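Local coordinates for protein osa (Shigella flexneri, PDB 4O7K) that suppresses the oncogenicity of Agrobacterium tumefaciens, acting as a plasmid fertility inhibition factor of the ParB/Srx superfamily, at residues A[3-6]-A[7-11]; A[10-13]-A[14-18]; A[81-84]-A[85-89]. The protein carries 1 engineered substitution. All coordinates share one frame; numbering follows the deposited sequence. Where two conformers were deposited one is given.

Contact 1: A[3-6]-A[7-11]; sequences MLLW and RRCRA. Engineered in segment 3-6: W6 (natural residue Arg).
The guanidinium of R7 lies against L4, whose CA sits over one of its faces, 4.0 Å above the plane and displaced toward the rim. The W6 ring has the backbone N of R7 at its edge, near the ring plane, and meets the CD of R10 obliquely, with 3.8 Å between W6 NE1 and R10 CD. This tryptophan is an engineered replacement for arginine. Its ring and the R10 side chain run side by side in the same direction, the ring and guanidinium planes 47° apart, while H2 stacks on the indole from the N-terminal tail.

One turn along, R8 crosses L4. Its chain, bent at chi2 (-147°) and chi3 (-125°), brings R8 NH1 to 3.4 Å from L4 CD2 and R8 NE to 3.6 Å from L4 CG. Thus the polar end of an arginine packs on the leucine branch. L5 and C9 meet through apolar atoms: L5 CD1 approaches C9 SG to 3.8 Å.

The backbone supplies the frame. R7 N donates to M3 O at 3.0 Å, and R8 N reaches L4 O at 2.8 Å; C9 N and R10 N donate to L5 O and W6 O. Such i to i+4 bonds, with side chains meeting three or four residues apart, are characteristic of an alpha-helix, and M3 at the N-cap marks its first turns, the exposed N-terminal end of helix 4-24.

Contact 2: A[10-13]-A[14-18]; sequences RAWL and EIRRL
A11 O receives the backbone N of I15 at 2.9 Å, with an N-H...O angle of 168°. The I15 side chain crowds the same oxygen, with its CG1 at 3.3 Å from A11 O, because I15 CG1 stands beside its own backbone N and anti to the carbonyl carbon (chi1 -70°). This is the middle of the alpha-helix 4-24, and the i to i+4 ladder continues on both sides: E14 N donates to R10 O, R16 N to W12 O and R17 N to L13 O.

Among the side chains, W12 and R16 make the i to i+4 pair. The aliphatic part of R16 does the touching: R16 CD lies 4.0 Å from W12 CZ3, approaching the ring obliquely. The guanidinium is nevertheless turned nearly parallel to the indole, with 11° between their planes.

On the side facing helix 73-81, buried E14 bends at chi2 and gives its OE2 to a hydrogen bond with the hydroxyl of Y77. R17 has its stronger partner in E21, a salt bridge through NE. Its link to E14 is one of charge alone: E14 OE1 lies 3.5 Å from R17 NH1, over a face of the guanidinium and well out of its plane.

Contact 3: A[81-84]-A[85-89]; sequences LALG and VEDSQ
L81 closes helix 73-81, and its carbonyl starts the turn that leads the chain out: G84 N donates to L81 O at 3.1 Å, completing a type I beta turn from L81 to G84. Within that turn A82 uses its carbonyl O to accept a hydrogen bond from the imidazole of H131. L83 follows, its CB pointing toward residues 85-89. Its CD1 is the atom that touches, 3.8 Å from Q89 CB and 4.1 Å from D87 CG, so one methyl bridges two residues four and six places on; the L83 and Q89 side chains are inclined to each other. T126, I128 and A133, on strands 118-128 and 131-136, also pack on this buried leucine.

G84 ends the walk as the first residue to leave helical backbone angles, at a positive phi of 101°, a backbone conformation that glycine, with no CB, adopts easily. V85 then faces helix 4-24, touching L4 and R8.

The end of segment 85-89 is folded by an Asx turn. D87 has its CG anti to the backbone N (chi1 -151°), and its OD1 receives Q89 N at 2.9 Å through the anti lone pair, with an N-H...O angle of 165°. This bond is consistent with a fixed carboxylate beside L83 CD1, while Q89 O accepts a hydrogen bond from W80 NE1.

Contacts 1 and 2 are overlapping parts of helix 4-24; they share R10 and A11, and their centres lie 11 Å apart. Contact 3, much later in the chain, comes back against the same helix, its centre 11 Å from that of contact 1 and 13 Å from that of contact 2. V85 is at the centre of this meeting: its CG2 packs 3.7 Å from L4 CD1, and its CG1 lies 3.8 Å from CB of A11, a residue common to both helical contacts. Further along the helix L81 takes over, with its CD1 at 3.7 Å from both L18 CD1 and E14 CG. The end of helix 73-81 and the residues after it thus pack on helix 4-24 through L81 and V85.

Contact 1: A[3-6]-A[7-11]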
# COMPACT_ATOMS: atom_id res chain seq x y z
N MET A 3 -17.63 -21.47 -0.47
CA MET A 3 -17.68 -21.77 -1.90
C MET A 3 -17.40 -20.52 -2.73
O MET A 3 -17.38 -19.40 -2.22
CB MET A 3 -19.05 -22.35 -2.27
CG MET A 3 -19.38 -23.69 -1.61
SD MET A 3 -19.13 -25.14 -2.67
CE MET A 3 -17.35 -25.34 -2.59
N LEU A 4 -17.17 -20.72 -4.02
CA LEU A 4 -16.84 -19.65 -4.95
C LEU A 4 -17.90 -18.55 -5.05
O LEU A 4 -17.57 -17.36 -5.10
CB LEU A 4 -16.60 -20.24 -6.35
CG LEU A 4 -16.15 -19.29 -7.46
CD1 LEU A 4 -14.87 -18.58 -7.06
CD2 LEU A 4 -15.97 -20.05 -8.76
N LEU A 5 -19.17 -18.93 -5.10
CA LEU A 5 -20.24 -17.95 -5.23
C LEU A 5 -20.23 -17.02 -4.03
O LEU A 5 -20.33 -15.80 -4.16
CB LEU A 5 -21.60 -18.63 -5.36
CG LEU A 5 -22.77 -17.64 -5.45
CD1 LEU A 5 -22.63 -16.80 -6.72
CD2 LEU A 5 -24.10 -18.38 -5.43
N TRP A 6 -20.10 -17.63 -2.85
CA TRP A 6 -19.97 -16.90 -1.59
C TRP A 6 -18.84 -15.89 -1.67
O TRP A 6 -19.02 -14.71 -1.37
CB TRP A 6 -19.74 -17.87 -0.42
CG TRP A 6 -19.41 -17.21 0.90
CD1 TRP A 6 -18.23 -16.59 1.23
CD2 TRP A 6 -20.24 -17.13 2.07
NE1 TRP A 6 -18.30 -16.11 2.52
CE2 TRP A 6 -19.51 -16.43 3.06
CE3 TRP A 6 -21.53 -17.58 2.37
CZ2 TRP A 6 -20.04 -16.17 4.33
CZ3 TRP A 6 -22.05 -17.31 3.63
CH2 TRP A 6 -21.30 -16.62 4.59
N ARG A 7 -17.67 -16.37 -2.06
CA ARG A 7 -16.48 -15.53 -2.08
C ARG A 7 -16.57 -14.42 -3.12
O ARG A 7 -16.14 -13.30 -2.86
CB ARG A 7 -15.24 -16.41 -2.28
CG ARG A 7 -14.90 -17.22 -1.03
CD ARG A 7 -13.53 -17.88 -1.09
NE ARG A 7 -13.57 -19.15 -1.79
CZ ARG A 7 -13.09 -19.36 -3.01
NH1 ARG A 7 -12.52 -18.36 -3.68
NH2 ARG A 7 -13.18 -20.56 -3.57
N ARG A 8 -17.16 -14.71 -4.27
CA ARG A 8 -17.35 -13.68 -5.29
C ARG A 8 -18.36 -12.62 -4.86
O ARG A 8 -18.17 -11.43 -5.12
CB ARG A 8 -17.81 -14.30 -6.62
CG ARG A 8 -16.74 -15.14 -7.29
CD ARG A 8 -16.87 -15.05 -8.79
NE ARG A 8 -16.98 -16.37 -9.40
CZ ARG A 8 -16.82 -16.61 -10.69
NH1 ARG A 8 -16.95 -17.84 -11.17
NH2 ARG A 8 -16.53 -15.61 -11.52
N CYS A 9 -19.45 -13.04 -4.23
CA CYS A 9 -20.47 -12.09 -3.82
C CYS A 9 -19.93 -11.17 -2.74
O CYS A 9 -20.20 -9.96 -2.74
CB CYS A 9 -21.72 -12.82 -3.33
SG CYS A 9 -22.70 -13.62 -4.63
N ARG A 10 -19.15 -11.74 -1.83
CA ARG A 10 -18.56 -10.98 -0.73
C ARG A 10 -17.62 -9.90 -1.26
O ARG A 10 -17.67 -8.74 -0.84
CB ARG A 10 -17.81 -11.91 0.22
CG ARG A 10 -17.69 -11.38 1.63
CD ARG A 10 -17.30 -12.49 2.61
NE ARG A 10 -17.72 -12.19 3.97
CZ ARG A 10 -16.96 -12.39 5.05
NH1 ARG A 10 -15.74 -12.90 4.92
NH2 ARG A 10 -17.43 -12.09 6.26
N ALA A 11 -16.76 -10.30 -2.20
CA ALA A 11 -15.81 -9.39 -2.82
C ALA A 11 -16.53 -8.25 -3.55
O ALA A 11 -16.15 -7.08 -3.44
CB ALA A 11 -14.90 -10.15 -3.78

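Contact 2: A[10-13]-A[14-18]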
# COMPACT_ATOMS: atom_id res chain seq x y z
N ARG A 10 -19.15 -11.74 -1.83
CA ARG A 10 -18.56 -10.98 -0.73
C ARG A 10 -17.62 -9.90 -1.26
O ARG A 10 -17.67 -8.74 -0.84
CB ARG A 10 -17.81 -11.91 0.22
CG ARG A 10 -17.69 -11.38 1.63
CD ARG A 10 -17.30 -12.49 2.61
NE ARG A 10 -17.72 -12.19 3.97
CZ ARG A 10 -16.96 -12.39 5.05
NH1 ARG A 10 -15.74 -12.90 4.92
NH2 ARG A 10 -17.43 -12.09 6.26
N ALA A 11 -16.76 -10.30 -2.20
CA ALA A 11 -15.81 -9.39 -2.82
C ALA A 11 -16.53 -8.25 -3.55
O ALA A 11 -16.15 -7.08 -3.44
CB ALA A 11 -14.90 -10.15 -3.78
N TRP A 12 -17.57 -8.62 -4.28
CA TRP A 12 -18.38 -7.67 -5.02
C TRP A 12 -18.94 -6.60 -4.09
O TRP A 12 -18.86 -5.40 -4.38
CB TRP A 12 -19.52 -8.41 -5.73
CG TRP A 12 -20.33 -7.53 -6.63
CD1 TRP A 12 -20.14 -7.35 -7.97
CD2 TRP A 12 -21.44 -6.71 -6.27
NE1 TRP A 12 -21.07 -6.47 -8.46
CE2 TRP A 12 -21.87 -6.06 -7.43
CE3 TRP A 12 -22.11 -6.46 -5.06
CZ2 TRP A 12 -22.95 -5.17 -7.43
CZ3 TRP A 12 -23.17 -5.58 -5.06
CH2 TRP A 12 -23.59 -4.95 -6.24
N LEU A 13 -19.51 -7.03 -2.97
CA LEU A 13 -20.14 -6.12 -2.03
C LEU A 13 -19.11 -5.19 -1.39
O LEU A 13 -19.36 -4.00 -1.21
CB LEU A 13 -20.90 -6.90 -0.96
CG LEU A 13 -22.23 -7.51 -1.41
CD1 LEU A 13 -22.67 -8.56 -0.42
CD2 LEU A 13 -23.29 -6.44 -1.60
N GLU A 14 -17.94 -5.73 -1.08
CA GLU A 14 -16.85 -4.93 -0.50
C GLU A 14 -16.35 -3.88 -1.49
O GLU A 14 -16.13 -2.73 -1.11
CB GLU A 14 -15.70 -5.82 -0.05
CG GLU A 14 -14.55 -5.05 0.65
CD GLU A 14 -14.89 -4.60 2.08
OE1 GLU A 14 -16.09 -4.46 2.41
OE2 GLU A 14 -13.94 -4.38 2.87
N ILE A 15 -16.18 -4.26 -2.75
CA ILE A 15 -15.82 -3.29 -3.77
C ILE A 15 -16.87 -2.20 -3.88
O ILE A 15 -16.55 -1.01 -3.97
CB ILE A 15 -15.62 -3.99 -5.14
CG1 ILE A 15 -14.35 -4.84 -5.09
CG2 ILE A 15 -15.56 -2.97 -6.28
CD1 ILE A 15 -14.23 -5.84 -6.24
N ARG A 16 -18.14 -2.58 -3.83
CA ARG A 16 -19.20 -1.57 -3.90
C ARG A 16 -19.15 -0.63 -2.67
O ARG A 16 -19.42 0.56 -2.79
CB ARG A 16 -20.57 -2.25 -4.03
CG ARG A 16 -21.75 -1.29 -4.19
CD ARG A 16 -22.99 -1.88 -3.54
NE ARG A 16 -24.18 -1.06 -3.75
CZ ARG A 16 -24.94 -0.58 -2.77
NH1 ARG A 16 -24.63 -0.82 -1.50
NH2 ARG A 16 -26.01 0.16 -3.05
N ARG A 17 -18.81 -1.19 -1.51
CA ARG A 17 -18.66 -0.40 -0.27
C ARG A 17 -17.55 0.62 -0.44
O ARG A 17 -17.70 1.80 -0.09
CB ARG A 17 -18.36 -1.31 0.92
CG ARG A 17 -18.34 -0.61 2.28
CD ARG A 17 -17.70 -1.47 3.39
NE ARG A 17 -16.29 -1.13 3.63
CZ ARG A 17 -15.53 -1.69 4.56
NH1 ARG A 17 -16.03 -2.64 5.35
NH2 ARG A 17 -14.26 -1.32 4.70
N LEU A 18 -16.43 0.16 -0.98
CA LEU A 18 -15.28 1.02 -1.23
C LEU A 18 -15.62 2.12 -2.24
O LEU A 18 -15.17 3.25 -2.10
CB LEU A 18 -14.10 0.18 -1.73
CG LEU A 18 -13.52 -0.72 -0.63
CD1 LEU A 18 -12.58 -1.78 -1.22
CD2 LEU A 18 -12.81 0.10 0.43

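Contact 3: A[81-84]-A[85-89]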
# COMPACT_ATOMS: atom_id res chain seq x y z
N LEU A 81 -8.52 -6.03 -4.63
CA LEU A 81 -9.68 -6.90 -4.71
C LEU A 81 -10.05 -7.22 -6.16
O LEU A 81 -10.66 -8.25 -6.44
CB LEU A 81 -10.87 -6.26 -4.00
CG LEU A 81 -10.82 -6.30 -2.47
CD1 LEU A 81 -11.86 -5.35 -1.89
CD2 LEU A 81 -11.03 -7.71 -1.94
N ALA A 82 -9.68 -6.34 -7.09
CA ALA A 82 -10.01 -6.54 -8.50
C ALA A 82 -9.17 -7.65 -9.14
O ALA A 82 -9.41 -8.05 -10.29
CB ALA A 82 -9.84 -5.23 -9.27
N LEU A 83 -8.20 -8.17 -8.40
CA LEU A 83 -7.47 -9.34 -8.83
C LEU A 83 -8.41 -10.54 -8.92
O LEU A 83 -8.16 -11.47 -9.68
CB LEU A 83 -6.32 -9.67 -7.88
CG LEU A 83 -4.92 -9.13 -8.13
CD1 LEU A 83 -3.92 -9.96 -7.31
CD2 LEU A 83 -4.56 -9.12 -9.60
N GLY A 84 -9.47 -10.52 -8.13
CA GLY A 84 -10.41 -11.62 -8.09
C GLY A 84 -10.17 -12.49 -6.88
O GLY A 84 -9.27 -12.22 -6.09
N VAL A 85 -10.97 -13.55 -6.73
CA VAL A 85 -10.96 -14.33 -5.48
C VAL A 85 -10.14 -15.61 -5.53
O VAL A 85 -9.88 -16.22 -4.49
CB VAL A 85 -12.39 -14.70 -5.05
CG1 VAL A 85 -13.15 -13.45 -4.63
CG2 VAL A 85 -13.11 -15.42 -6.17
N GLU A 86 -9.73 -16.03 -6.72
CA GLU A 86 -9.05 -17.32 -6.86
C GLU A 86 -7.54 -17.18 -6.98
O GLU A 86 -6.81 -18.13 -6.74
CB GLU A 86 -9.62 -18.08 -8.05
CG GLU A 86 -11.04 -17.65 -8.40
CD GLU A 86 -11.61 -18.40 -9.58
OE1 GLU A 86 -11.71 -19.65 -9.50
OE2 GLU A 86 -11.98 -17.75 -10.57
N ASP A 87 -7.09 -15.98 -7.35
CA ASP A 87 -5.67 -15.69 -7.46
C ASP A 87 -4.90 -16.12 -6.21
O ASP A 87 -5.41 -15.99 -5.10
CB ASP A 87 -5.47 -14.18 -7.70
CG ASP A 87 -4.23 -13.86 -8.51
OD1 ASP A 87 -3.11 -14.06 -7.97
OD2 ASP A 87 -4.37 -13.40 -9.66
N SER A 88 -3.69 -16.63 -6.37
CA SER A 88 -2.87 -16.91 -5.20
C SER A 88 -2.57 -15.60 -4.43
O SER A 88 -2.23 -15.64 -3.24
CB SER A 88 -1.56 -17.58 -5.60
OG SER A 88 -0.64 -16.63 -6.11
N GLN A 89 -2.66 -14.47 -5.11
CA GLN A 89 -2.47 -13.17 -4.45
C GLN A 89 -3.81 -12.53 -4.08
O GLN A 89 -3.86 -11.34 -3.78
CB GLN A 89 -1.66 -12.22 -5.33
CG GLN A 89 -0.26 -12.75 -5.65
CD GLN A 89 0.70 -11.68 -6.16
OE1 GLN A 89 1.92 -11.84 -6.07
NE2 GLN A 89 0.16 -10.60 -6.71